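Long-range contacts in flavin prenyltransferase PAD1, mitochondrial (Aspergillus niger, PDB 6QLG), which probably transfers a dimethylallyl group onto reduced FMN without any metal, making the prenylated flavin cofactor used by the ferulic acid decarboxylase FDC1: residues G52-I57 / T86-S91; H71-K76 / D140-T145; R41-A46 / F212-G217. All coordinates share one frame; numbering follows the deposited sequence.

How the contacts relate
Contact 2 is the fully buried one, contact 3 is buried but runs out to a partly exposed arginine, and contact 1 is only partly buried. Contacts 2 and 3 share the parallel sheet: their strands 69-74 and 42-47 are neighbours, and V45 is hydrogen-bonded to H71 and V73 through the backbone. Contact 1 joins the start of helix 53-65, which follows strand 42-47, to the turn between helices 76-85 and 90-95, and its P90 packs on M74 of contact 2. No hydrogen bond crosses between the segments of contacts 1 and 2, which meet mainly through apolar side chains, although S75 and R144 of contact 2 reach two different flavins; contact 3 adds an arginine-to-carbonyl grip.

Contact 1 of 3, residues G52-I57 / T86-S91; sequences GAMLGI and TDYHPS
The phenol ring of Y88 carries I57 on one face. I57 CG2 sits 4.0 Å from the centroid of the Y88 ring and 21° off the normal, a CH-pi contact displaced toward the hydroxyl end, with Y88 CZ the nearest atom at 3.8 Å; CD1 of the same isoleucine lies by the CG end, so two branches span the ring. M54 comes in obliquely. Its CG is anti to the backbone N (chi1 -168°), and bends at chi2 and chi3 fold the chain so that the methyl does the touching: M54 CE lies 3.6 Å from T86 CG2 and 4.1 Å from Y88 CE1, while M54 SD makes an oblique Met-aromatic contact with the Y88 ring, 5.4 Å from its centroid. T86 CG2 also meets A53 CB and I57 CD1, so one methyl serves three side chains. One step out, T86 OG1 accepts from Y88 N at 2.9 Å, and it is hydrogen-bonded to I82 O as well. E85 takes a hydrogen bond from G52 N, just ahead of helix 53-65. V93 touches both I57 and Y88. Here an ST turn between helices 76-85 and 90-95 packs on the first turn of helix 53-65 in the Rossmann-like flavoprotein fold.

Contact 2 of 3, residues H71-K76 / D140-T145; sequences HLVMSK and DLISRT. With FMN (flavin mononucleotide), chain T; FMN (flavin mononucleotide), chain M.
Two different FMN molecules meet this one small contact, one at each segment. S75 OG donates to O2P of FMN chain M at 2.5 Å, a very short hydrogen bond, and also takes the amide of A78, so the hydroxyl that caps the following helix grips phosphate too. R144 serves the other flavin: its guanidinium lies with one face against FMN chain T, N1 standing 3.3 Å above the plane toward the rim. A salt bridge from R144 NH2 to E162 of a second subunit would help fix that rotation and probably tempers the charge beside the flavin.

Between the segments no hydrogen bond forms; the packing is apolar side chains, with one methyl against backbone. V73 slides past I142 in the opposite direction, V73 CG1 reaching I142 CG1 at 3.6 Å, while its other methyl, CG2, meets L141 CD2 at 3.9 Å, the two side chains crossing at about a right angle. I142 CD1 carries on to the backbone N of S75, 4.0 Å away.

D140 OD1 caps S143 N at 2.9 Å with a nearly straight bond (168°), and L141 O accepts both T145 N and T145 OG1. Strand 69-74 of the parallel sheet packs against the first turn of helix 141-151, the strand's C-terminal end opening directly into the flavin phosphate site, as in Rossmann-like flavoproteins, with R144 contributing to a flavin site shared between subunits.

Contact 3 of 3, residues R41-A46 / F212-G217; sequences RRIVVA and FDLDTG
F212 O is gripped by two N-H groups of a single guanidinium, one firmly and one weakly. R41 NH2 gives the good bond, 2.9 Å to F212 O with an angle of 158° at the hydrogen; it arrives in the carbonyl plane, and the oxygen in turn lies close to the plane of the guanidinium. The second bond, from R41 NH1 to the same F212 O, is weak at 3.4 Å and bent to 132°. The oxygen therefore sits at the edge of the group, between its two terminal nitrogens but nearer NH2. A turn at chi3 (42°) swings the end of the otherwise extended arginine chain over to this carbonyl. D213 O also lies near the guanidinium plane, farther off, and L214 comes tip to tip with the arginine, its CD2 3.6 Å from R41 NH1. The carboxylate of D213 is not in contact with the guanidinium: R41 NH2 and D213 OD2 are 5.8 Å apart, so any electrostatic pull between them is probably modest.

Beside these polar groups lies the greasy half. I43 has CG1 anti to its carbonyl carbon and pushes CD1 over one face of the F212 ring, 4.2 Å from the centroid and displaced toward the CG and CD1 side, a CH-pi contact. The same methyl meets L214 CD1 at 3.9 Å, so one methyl touches both phenyl and leucine.

D213, with positive phi, is the C-prime residue of the Schellman motif that ends helix 197-210; the chain leaves the helix there, and L214 touches L63 of helix 53-65, which I43 also touches. F212 lies on I121 of strand 119-125 and on V157 of strand 155-160, so the exit from helix 197-210 lies across three neighbouring strands of the sheet, with helix 53-65 alongside.

Contact 1 of 3, residues G52-I57 / T86-S91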
loop_
_atom_site.group_PDB
_atom_site.type_symbol
_atom_site.label_atom_id
_atom_site.label_comp_id
_atom_site.label_asym_id
_atom_site.label_seq_id
_atom_site.Cartn_x
_atom_site.Cartn_y
_atom_site.Cartn_z
ATOM N N GLY B 52 -26.676 -3.766 -23.937
ATOM C CA GLY B 52 -26.157 -2.717 -24.793
ATOM C C GLY B 52 -25.523 -3.246 -26.063
ATOM O O GLY B 52 -24.536 -2.687 -26.550
ATOM N N ALA B 53 -26.085 -4.328 -26.610
ATOM C CA ALA B 53 -25.536 -4.913 -27.830
ATOM C C ALA B 53 -25.543 -3.924 -28.988
ATOM O O ALA B 53 -24.654 -3.970 -29.846
ATOM C CB ALA B 53 -26.314 -6.175 -28.205
ATOM N N MET B 54 -26.527 -3.018 -29.026
ATOM C CA MET B 54 -26.586 -2.029 -30.100
ATOM C C MET B 54 -25.361 -1.123 -30.108
ATOM O O MET B 54 -24.991 -0.594 -31.163
ATOM C CB MET B 54 -27.862 -1.195 -29.981
ATOM C CG MET B 54 -28.166 -0.335 -31.206
ATOM S SD MET B 54 -28.288 -1.264 -32.755
ATOM C CE MET B 54 -29.475 -2.510 -32.297
ATOM N N LEU B 55 -24.719 -0.931 -28.951
ATOM C CA LEU B 55 -23.487 -0.148 -28.918
ATOM C C LEU B 55 -22.406 -0.790 -29.779
ATOM O O LEU B 55 -21.720 -0.102 -30.546
ATOM C CB LEU B 55 -22.998 0.012 -27.477
ATOM C CG LEU B 55 -23.909 0.754 -26.495
ATOM C CD1 LEU B 55 -23.323 0.717 -25.091
ATOM C CD2 LEU B 55 -24.134 2.186 -26.945
ATOM N N GLY B 56 -22.242 -2.110 -29.674
ATOM C CA GLY B 56 -21.242 -2.785 -30.484
ATOM C C GLY B 56 -21.619 -2.838 -31.954
ATOM O O GLY B 56 -20.757 -2.714 -32.830
ATOM N N ILE B 57 -22.908 -3.026 -32.244
ATOM C CA ILE B 57 -23.361 -3.042 -33.633
ATOM C C ILE B 57 -23.077 -1.702 -34.299
ATOM O O ILE B 57 -22.582 -1.645 -35.432
ATOM C CB ILE B 57 -24.856 -3.409 -33.703
ATOM C CG1 ILE B 57 -25.063 -4.882 -33.344
ATOM C CG2 ILE B 57 -25.417 -3.118 -35.088
ATOM C CD1 ILE B 57 -26.480 -5.216 -32.925
ATOM N N THR B 86 -32.069 -6.686 -29.742
ATOM C CA THR B 86 -32.048 -6.051 -31.047
ATOM C C THR B 86 -32.854 -6.882 -32.032
ATOM O O THR B 86 -33.263 -8.011 -31.746
ATOM C CB THR B 86 -30.611 -5.879 -31.562
ATOM O OG1 THR B 86 -30.177 -7.098 -32.179
ATOM C CG2 THR B 86 -29.661 -5.537 -30.417
ATOM N N ASP B 87 -33.086 -6.302 -33.205
ATOM C CA ASP B 87 -33.665 -7.027 -34.326
ATOM C C ASP B 87 -32.610 -7.733 -35.161
ATOM O O ASP B 87 -32.948 -8.360 -36.170
ATOM C CB ASP B 87 -34.478 -6.075 -35.207
ATOM C CG ASP B 87 -35.616 -5.421 -34.451
ATOM O OD1 ASP B 87 -36.404 -6.154 -33.816
ATOM O OD2 ASP B 87 -35.716 -4.176 -34.484
ATOM N N TYR B 88 -31.344 -7.642 -34.762
ATOM C CA TYR B 88 -30.271 -8.327 -35.457
ATOM C C TYR B 88 -30.158 -9.769 -34.981
ATOM O O TYR B 88 -30.432 -10.089 -33.820
ATOM C CB TYR B 88 -28.933 -7.621 -35.225
ATOM C CG TYR B 88 -28.778 -6.288 -35.923
ATOM C CD1 TYR B 88 -29.473 -5.167 -35.488
ATOM C CD2 TYR B 88 -27.919 -6.149 -37.005
ATOM C CE1 TYR B 88 -29.326 -3.946 -36.121
ATOM C CE2 TYR B 88 -27.766 -4.932 -37.643
ATOM C CZ TYR B 88 -28.471 -3.834 -37.196
ATOM O OH TYR B 88 -28.321 -2.621 -37.828
ATOM N N HIS B 89 -29.768 -10.624 -35.881
ATOM C CA HIS B 89 -29.267 -11.949 -35.577
ATOM C C HIS B 89 -27.745 -11.929 -35.616
ATOM O O HIS B 89 -27.157 -11.135 -36.357
ATOM C CB HIS B 89 -29.803 -12.976 -36.581
ATOM C CG HIS B 89 -29.522 -14.398 -36.205
ATOM N ND1 HIS B 89 -28.381 -15.063 -36.601
ATOM C CD2 HIS B 89 -30.230 -15.280 -35.458
ATOM C CE1 HIS B 89 -28.401 -16.294 -36.122
ATOM N NE2 HIS B 89 -29.512 -16.452 -35.424
ATOM N N PRO B 90 -27.065 -12.751 -34.811
ATOM C CA PRO B 90 -25.592 -12.745 -34.841
ATOM C C PRO B 90 -24.995 -12.870 -36.235
ATOM O O PRO B 90 -23.936 -12.283 -36.496
ATOM C CB PRO B 90 -25.231 -13.943 -33.955
ATOM C CG PRO B 90 -26.339 -13.991 -32.957
ATOM C CD PRO B 90 -27.590 -13.549 -33.688
ATOM N N SER B 91 -25.644 -13.600 -37.147
ATOM C CA SER B 91 -25.146 -13.659 -38.518
ATOM C C SER B 91 -25.216 -12.296 -39.196
ATOM O O SER B 91 -24.346 -11.963 -40.007
ATOM C CB SER B 91 -25.928 -14.697 -39.326
ATOM O OG SER B 91 -27.318 -14.427 -39.294
#

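Contact 2 of 3, residues H71-K76 / D140-T145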
loop_
_atom_site.group_PDB
_atom_site.type_symbol
_atom_site.label_atom_id
_atom_site.label_comp_id
_atom_site.label_asym_id
_atom_site.label_seq_id
_atom_site.Cartn_x
_atom_site.Cartn_y
_atom_site.Cartn_z
ATOM N N HIS B 71 -12.096 -6.633 -36.951
ATOM C CA HIS B 71 -12.011 -8.045 -36.596
ATOM C C HIS B 71 -12.940 -8.278 -35.412
ATOM O O HIS B 71 -12.666 -7.810 -34.302
ATOM C CB HIS B 71 -10.572 -8.440 -36.265
ATOM C CG HIS B 71 -9.661 -8.444 -37.453
ATOM N ND1 HIS B 71 -9.168 -9.604 -38.010
ATOM C CD2 HIS B 71 -9.161 -7.427 -38.194
ATOM C CE1 HIS B 71 -8.398 -9.302 -39.041
ATOM N NE2 HIS B 71 -8.378 -7.988 -39.174
ATOM N N LEU B 72 -14.035 -8.994 -35.647
ATOM C CA LEU B 72 -15.096 -9.148 -34.662
ATOM C C LEU B 72 -14.944 -10.462 -33.908
ATOM O O LEU B 72 -14.694 -11.509 -34.513
ATOM C CB LEU B 72 -16.470 -9.090 -35.330
ATOM C CG LEU B 72 -17.667 -9.491 -34.463
ATOM C CD1 LEU B 72 -17.948 -8.431 -33.408
ATOM C CD2 LEU B 72 -18.901 -9.739 -35.319
ATOM N N VAL B 73 -15.087 -10.396 -32.585
ATOM C CA VAL B 73 -15.238 -11.570 -31.734
ATOM C C VAL B 73 -16.455 -11.339 -30.850
ATOM O O VAL B 73 -16.601 -10.264 -30.257
ATOM C CB VAL B 73 -13.988 -11.838 -30.873
ATOM C CG1 VAL B 73 -14.132 -13.161 -30.137
ATOM C CG2 VAL B 73 -12.731 -11.835 -31.727
ATOM N N MET B 74 -17.332 -12.336 -30.773
ATOM C CA MET B 74 -18.536 -12.266 -29.957
ATOM C C MET B 74 -18.522 -13.404 -28.951
ATOM O O MET B 74 -18.247 -14.554 -29.314
ATOM C CB MET B 74 -19.804 -12.353 -30.817
ATOM C CG MET B 74 -19.990 -11.218 -31.809
ATOM S SD MET B 74 -21.545 -11.385 -32.720
ATOM C CE MET B 74 -21.313 -12.991 -33.473
ATOM N N SER B 75 -18.827 -13.090 -27.696
ATOM C CA SER B 75 -18.932 -14.132 -26.691
ATOM C C SER B 75 -20.277 -14.844 -26.814
ATOM O O SER B 75 -21.180 -14.408 -27.532
ATOM C CB SER B 75 -18.763 -13.556 -25.285
ATOM O OG SER B 75 -19.964 -12.957 -24.828
ATOM N N LYS B 76 -20.397 -15.963 -26.097
ATOM C CA LYS B 76 -21.642 -16.724 -26.097
ATOM C C LYS B 76 -22.816 -15.860 -25.654
ATOM O O LYS B 76 -23.872 -15.846 -26.298
ATOM C CB LYS B 76 -21.496 -17.947 -25.191
ATOM C CG LYS B 76 -22.787 -18.708 -24.934
ATOM C CD LYS B 76 -22.662 -19.543 -23.667
ATOM C CE LYS B 76 -23.862 -20.455 -23.466
ATOM N NZ LYS B 76 -23.691 -21.326 -22.269
ATOM N N ASP B 140 -10.306 -17.056 -23.105
ATOM C CA ASP B 140 -11.005 -17.012 -24.385
ATOM C C ASP B 140 -10.353 -15.955 -25.263
ATOM O O ASP B 140 -9.449 -15.232 -24.834
ATOM C CB ASP B 140 -12.521 -16.771 -24.223
ATOM C CG ASP B 140 -12.861 -15.417 -23.608
ATOM O OD1 ASP B 140 -12.356 -14.373 -24.071
ATOM O OD2 ASP B 140 -13.671 -15.401 -22.659
ATOM N N LEU B 141 -10.817 -15.869 -26.513
ATOM C CA LEU B 141 -10.136 -15.019 -27.485
ATOM C C LEU B 141 -10.280 -13.539 -27.154
ATOM O O LEU B 141 -9.371 -12.755 -27.445
ATOM C CB LEU B 141 -10.657 -15.293 -28.894
ATOM C CG LEU B 141 -9.874 -14.559 -29.986
ATOM C CD1 LEU B 141 -8.394 -14.897 -29.879
ATOM C CD2 LEU B 141 -10.407 -14.904 -31.362
ATOM N N ILE B 142 -11.402 -13.135 -26.558
ATOM C CA ILE B 142 -11.584 -11.729 -26.202
ATOM C C ILE B 142 -10.579 -11.317 -25.132
ATOM O O ILE B 142 -9.874 -10.311 -25.273
ATOM C CB ILE B 142 -13.032 -11.469 -25.753
ATOM C CG1 ILE B 142 -13.975 -11.504 -26.957
ATOM C CG2 ILE B 142 -13.139 -10.131 -25.032
ATOM C CD1 ILE B 142 -15.434 -11.340 -26.602
ATOM N N SER B 143 -10.485 -12.095 -24.052
ATOM C CA SER B 143 -9.598 -11.715 -22.956
ATOM C C SER B 143 -8.132 -11.878 -23.342
ATOM O O SER B 143 -7.288 -11.069 -22.941
ATOM C CB SER B 143 -9.932 -12.527 -21.702
ATOM O OG SER B 143 -10.050 -13.907 -21.991
ATOM N N ARG B 144 -7.809 -12.905 -24.135
ATOM C CA ARG B 144 -6.428 -13.083 -24.578
ATOM C C ARG B 144 -5.986 -11.944 -25.486
ATOM O O ARG B 144 -4.878 -11.417 -25.334
ATOM C CB ARG B 144 -6.264 -14.426 -25.286
ATOM C CG ARG B 144 -4.880 -14.656 -25.894
ATOM C CD ARG B 144 -3.771 -14.572 -24.850
ATOM N NE ARG B 144 -2.448 -14.781 -25.435
ATOM C CZ ARG B 144 -1.300 -14.507 -24.818
ATOM N NH1 ARG B 144 -1.303 -14.006 -23.591
ATOM N NH2 ARG B 144 -0.147 -14.732 -25.432
ATOM N N THR B 145 -6.835 -11.550 -26.438
ATOM C CA THR B 145 -6.465 -10.463 -27.338
ATOM C C THR B 145 -6.293 -9.155 -26.575
ATOM O O THR B 145 -5.361 -8.389 -26.846
ATOM C CB THR B 145 -7.506 -10.317 -28.448
ATOM O OG1 THR B 145 -7.669 -11.574 -29.117
ATOM C CG2 THR B 145 -7.058 -9.277 -29.464
HETATM N N1 FMN T . -0.070 -17.745 -24.136
HETATM C C2 FMN T . 0.955 -17.270 -23.343
HETATM O O2 FMN T . 0.687 -16.683 -22.298
HETATM N N3 FMN T . 2.269 -17.455 -23.727
HETATM C C4 FMN T . 2.564 -18.119 -24.906
HETATM O O4 FMN T . 3.735 -18.293 -25.260
HETATM C C4A FMN T . 1.531 -18.599 -25.703
HETATM N N5 FMN T . 1.833 -19.260 -26.872
HETATM C C5A FMN T . 0.813 -19.741 -27.670
HETATM C C6 FMN T . 1.113 -20.411 -28.854
HETATM C C7 FMN T . 0.081 -20.891 -29.650
HETATM C C7M FMN T . 0.392 -21.612 -30.925
HETATM C C8 FMN T . -1.245 -20.706 -29.269
HETATM C C8M FMN T . -2.348 -21.233 -30.143
HETATM C C9 FMN T . -1.541 -20.037 -28.087
HETATM C C9A FMN T . -0.515 -19.553 -27.285
HETATM N N10 FMN T . -0.812 -18.890 -26.104
HETATM C C10 FMN T . 0.211 -18.409 -25.315
HETATM C "C1'" FMN T . -2.235 -18.667 -25.675
HETATM C "C2'" FMN T . -2.705 -19.707 -24.668
HETATM O "O2'" FMN T . -2.714 -20.975 -25.282
HETATM C "C3'" FMN T . -4.117 -19.365 -24.209
HETATM O "O3'" FMN T . -4.097 -18.268 -23.321
HETATM C "C4'" FMN T . -4.770 -20.547 -23.503
HETATM O "O4'" FMN T . -6.031 -20.151 -23.013
HETATM C "C5'" FMN T . -3.952 -21.035 -22.310
HETATM O "O5'" FMN T . -4.651 -22.112 -21.720
HETATM P P FMN T . -3.949 -23.152 -20.707
HETATM O O1P FMN T . -5.016 -23.831 -19.877
HETATM O O2P FMN T . -3.187 -24.171 -21.520
HETATM O O3P FMN T . -3.009 -22.408 -19.783
HETATM N N1 FMN M . -23.216 -8.416 -16.803
HETATM C C2 FMN M . -22.644 -7.188 -16.543
HETATM O O2 FMN M . -21.565 -7.130 -15.966
HETATM N N3 FMN M . -23.289 -6.034 -16.931
HETATM C C4 FMN M . -24.508 -6.117 -17.580
HETATM O O4 FMN M . -25.103 -5.098 -17.936
HETATM C C4A FMN M . -25.089 -7.349 -17.845
HETATM N N5 FMN M . -26.308 -7.404 -18.496
HETATM C C5A FMN M . -26.899 -8.623 -18.770
HETATM C C6 FMN M . -28.132 -8.685 -19.430
HETATM C C7 FMN M . -28.738 -9.908 -19.710
HETATM C C7M FMN M . -30.065 -9.954 -20.421
HETATM C C8 FMN M . -28.089 -11.080 -19.322
HETATM C C8M FMN M . -28.717 -12.418 -19.608
HETATM C C9 FMN M . -26.859 -11.011 -18.659
HETATM C C9A FMN M . -26.252 -9.791 -18.379
HETATM N N10 FMN M . -25.018 -9.729 -17.732
HETATM C C10 FMN M . -24.436 -8.506 -17.451
HETATM C "C1'" FMN M . -24.322 -10.985 -17.285
HETATM C "C2'" FMN M . -23.259 -11.537 -18.235
HETATM O "O2'" FMN M . -23.841 -11.904 -19.469
HETATM C "C3'" FMN M . -22.595 -12.748 -17.577
HETATM O "O3'" FMN M . -21.856 -12.316 -16.457
HETATM C "C4'" FMN M . -21.673 -13.511 -18.521
HETATM O "O4'" FMN M . -20.930 -14.462 -17.790
HETATM C "C5'" FMN M . -20.697 -12.584 -19.227
HETATM O "O5'" FMN M . -20.003 -13.351 -20.182
HETATM P P FMN M . -19.110 -12.650 -21.319
HETATM O O1P FMN M . -18.059 -13.625 -21.789
HETATM O O2P FMN M . -20.013 -12.276 -22.469
HETATM O O3P FMN M . -18.415 -11.419 -20.781
#

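Contact 3 of 3, residues R41-A46 / F212-G217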
loop_
_atom_site.group_PDB
_atom_site.type_symbol
_atom_site.label_atom_id
_atom_site.label_comp_id
_atom_site.label_asym_id
_atom_site.label_seq_id
_atom_site.Cartn_x
_atom_site.Cartn_y
_atom_site.Cartn_z
ATOM N N ARG B 41 -6.077 0.562 -41.344
ATOM C CA ARG B 41 -6.030 0.390 -39.900
ATOM C C ARG B 41 -6.910 -0.781 -39.478
ATOM O O ARG B 41 -8.006 -0.979 -40.010
ATOM C CB ARG B 41 -6.477 1.673 -39.199
ATOM C CG ARG B 41 -5.817 2.933 -39.738
ATOM C CD ARG B 41 -6.210 4.166 -38.932
ATOM N NE ARG B 41 -6.224 3.905 -37.494
ATOM C CZ ARG B 41 -6.538 4.812 -36.574
ATOM N NH1 ARG B 41 -6.868 6.044 -36.940
ATOM N NH2 ARG B 41 -6.526 4.488 -35.287
ATOM N N ARG B 42 -6.419 -1.563 -38.520
ATOM C CA ARG B 42 -7.134 -2.717 -37.991
ATOM C C ARG B 42 -7.558 -2.440 -36.557
ATOM O O ARG B 42 -6.739 -2.013 -35.736
ATOM C CB ARG B 42 -6.266 -3.976 -38.030
ATOM C CG ARG B 42 -5.946 -4.508 -39.411
ATOM C CD ARG B 42 -4.732 -5.415 -39.331
ATOM N NE ARG B 42 -4.669 -6.393 -40.411
ATOM C CZ ARG B 42 -3.665 -7.248 -40.576
ATOM N NH1 ARG B 42 -2.645 -7.248 -39.726
ATOM N NH2 ARG B 42 -3.681 -8.108 -41.585
ATOM N N ILE B 43 -8.829 -2.692 -36.254
ATOM C CA ILE B 43 -9.354 -2.560 -34.902
ATOM C C ILE B 43 -10.134 -3.822 -34.563
ATOM O O ILE B 43 -11.012 -4.239 -35.329
ATOM C CB ILE B 43 -10.243 -1.312 -34.744
ATOM C CG1 ILE B 43 -9.385 -0.045 -34.756
ATOM C CG2 ILE B 43 -11.059 -1.391 -33.459
ATOM C CD1 ILE B 43 -10.136 1.204 -34.347
ATOM N N VAL B 44 -9.803 -4.435 -33.431
ATOM C CA VAL B 44 -10.547 -5.588 -32.939
ATOM C C VAL B 44 -11.779 -5.093 -32.195
ATOM O O VAL B 44 -11.678 -4.253 -31.293
ATOM C CB VAL B 44 -9.667 -6.463 -32.036
ATOM C CG1 VAL B 44 -10.472 -7.631 -31.484
ATOM C CG2 VAL B 44 -8.445 -6.960 -32.795
ATOM N N VAL B 45 -12.944 -5.605 -32.576
ATOM C CA VAL B 45 -14.209 -5.271 -31.935
ATOM C C VAL B 45 -14.700 -6.520 -31.218
ATOM O O VAL B 45 -15.007 -7.534 -31.856
ATOM C CB VAL B 45 -15.249 -4.766 -32.943
ATOM C CG1 VAL B 45 -16.549 -4.420 -32.231
ATOM C CG2 VAL B 45 -14.708 -3.565 -33.710
ATOM N N ALA B 46 -14.772 -6.456 -29.893
ATOM C CA ALA B 46 -15.233 -7.570 -29.080
ATOM C C ALA B 46 -16.549 -7.200 -28.413
ATOM O O ALA B 46 -16.674 -6.116 -27.834
ATOM C CB ALA B 46 -14.189 -7.953 -28.027
ATOM N N PHE B 212 -9.480 6.353 -30.484
ATOM C CA PHE B 212 -8.623 5.816 -31.532
ATOM C C PHE B 212 -8.271 6.870 -32.573
ATOM O O PHE B 212 -7.829 6.521 -33.674
ATOM C CB PHE B 212 -9.290 4.616 -32.205
ATOM C CG PHE B 212 -9.612 3.492 -31.262
ATOM C CD1 PHE B 212 -8.662 2.532 -30.956
ATOM C CD2 PHE B 212 -10.866 3.396 -30.680
ATOM C CE1 PHE B 212 -8.956 1.496 -30.088
ATOM C CE2 PHE B 212 -11.167 2.365 -29.809
ATOM C CZ PHE B 212 -10.210 1.413 -29.513
ATOM N N ASP B 213 -8.470 8.148 -32.243
ATOM C CA ASP B 213 -8.241 9.265 -33.158
ATOM C C ASP B 213 -9.037 9.085 -34.449
ATOM O O ASP B 213 -8.510 9.178 -35.560
ATOM C CB ASP B 213 -6.748 9.444 -33.438
ATOM C CG ASP B 213 -5.941 9.633 -32.168
ATOM O OD1 ASP B 213 -6.335 10.475 -31.331
ATOM O OD2 ASP B 213 -4.915 8.942 -32.004
ATOM N N LEU B 214 -10.333 8.823 -34.286
ATOM C CA LEU B 214 -11.263 8.655 -35.392
ATOM C C LEU B 214 -12.446 9.590 -35.187
ATOM O O LEU B 214 -12.973 9.703 -34.075
ATOM C CB LEU B 214 -11.751 7.206 -35.503
ATOM C CG LEU B 214 -10.722 6.175 -35.968
ATOM C CD1 LEU B 214 -11.204 4.767 -35.656
ATOM C CD2 LEU B 214 -10.433 6.332 -37.457
ATOM N N ASP B 215 -12.859 10.254 -36.262
ATOM C CA ASP B 215 -13.931 11.246 -36.228
ATOM C C ASP B 215 -15.075 10.737 -37.099
ATOM O O ASP B 215 -14.996 10.791 -38.330
ATOM C CB ASP B 215 -13.423 12.606 -36.706
ATOM C CG ASP B 215 -14.463 13.706 -36.571
ATOM O OD1 ASP B 215 -15.566 13.444 -36.046
ATOM O OD2 ASP B 215 -14.170 14.845 -36.992
ATOM N N THR B 216 -16.140 10.241 -36.463
ATOM C CA THR B 216 -17.301 9.793 -37.224
ATOM C C THR B 216 -18.004 10.944 -37.930
ATOM O O THR B 216 -18.695 10.709 -38.927
ATOM C CB THR B 216 -18.307 9.075 -36.318
ATOM O OG1 THR B 216 -18.814 9.990 -35.338
ATOM C CG2 THR B 216 -17.657 7.886 -35.621
ATOM N N GLY B 217 -17.851 12.172 -37.434
ATOM C CA GLY B 217 -18.578 13.303 -37.979
ATOM C C GLY B 217 -20.078 13.149 -37.939
ATOM O O GLY B 217 -20.784 13.823 -38.692
#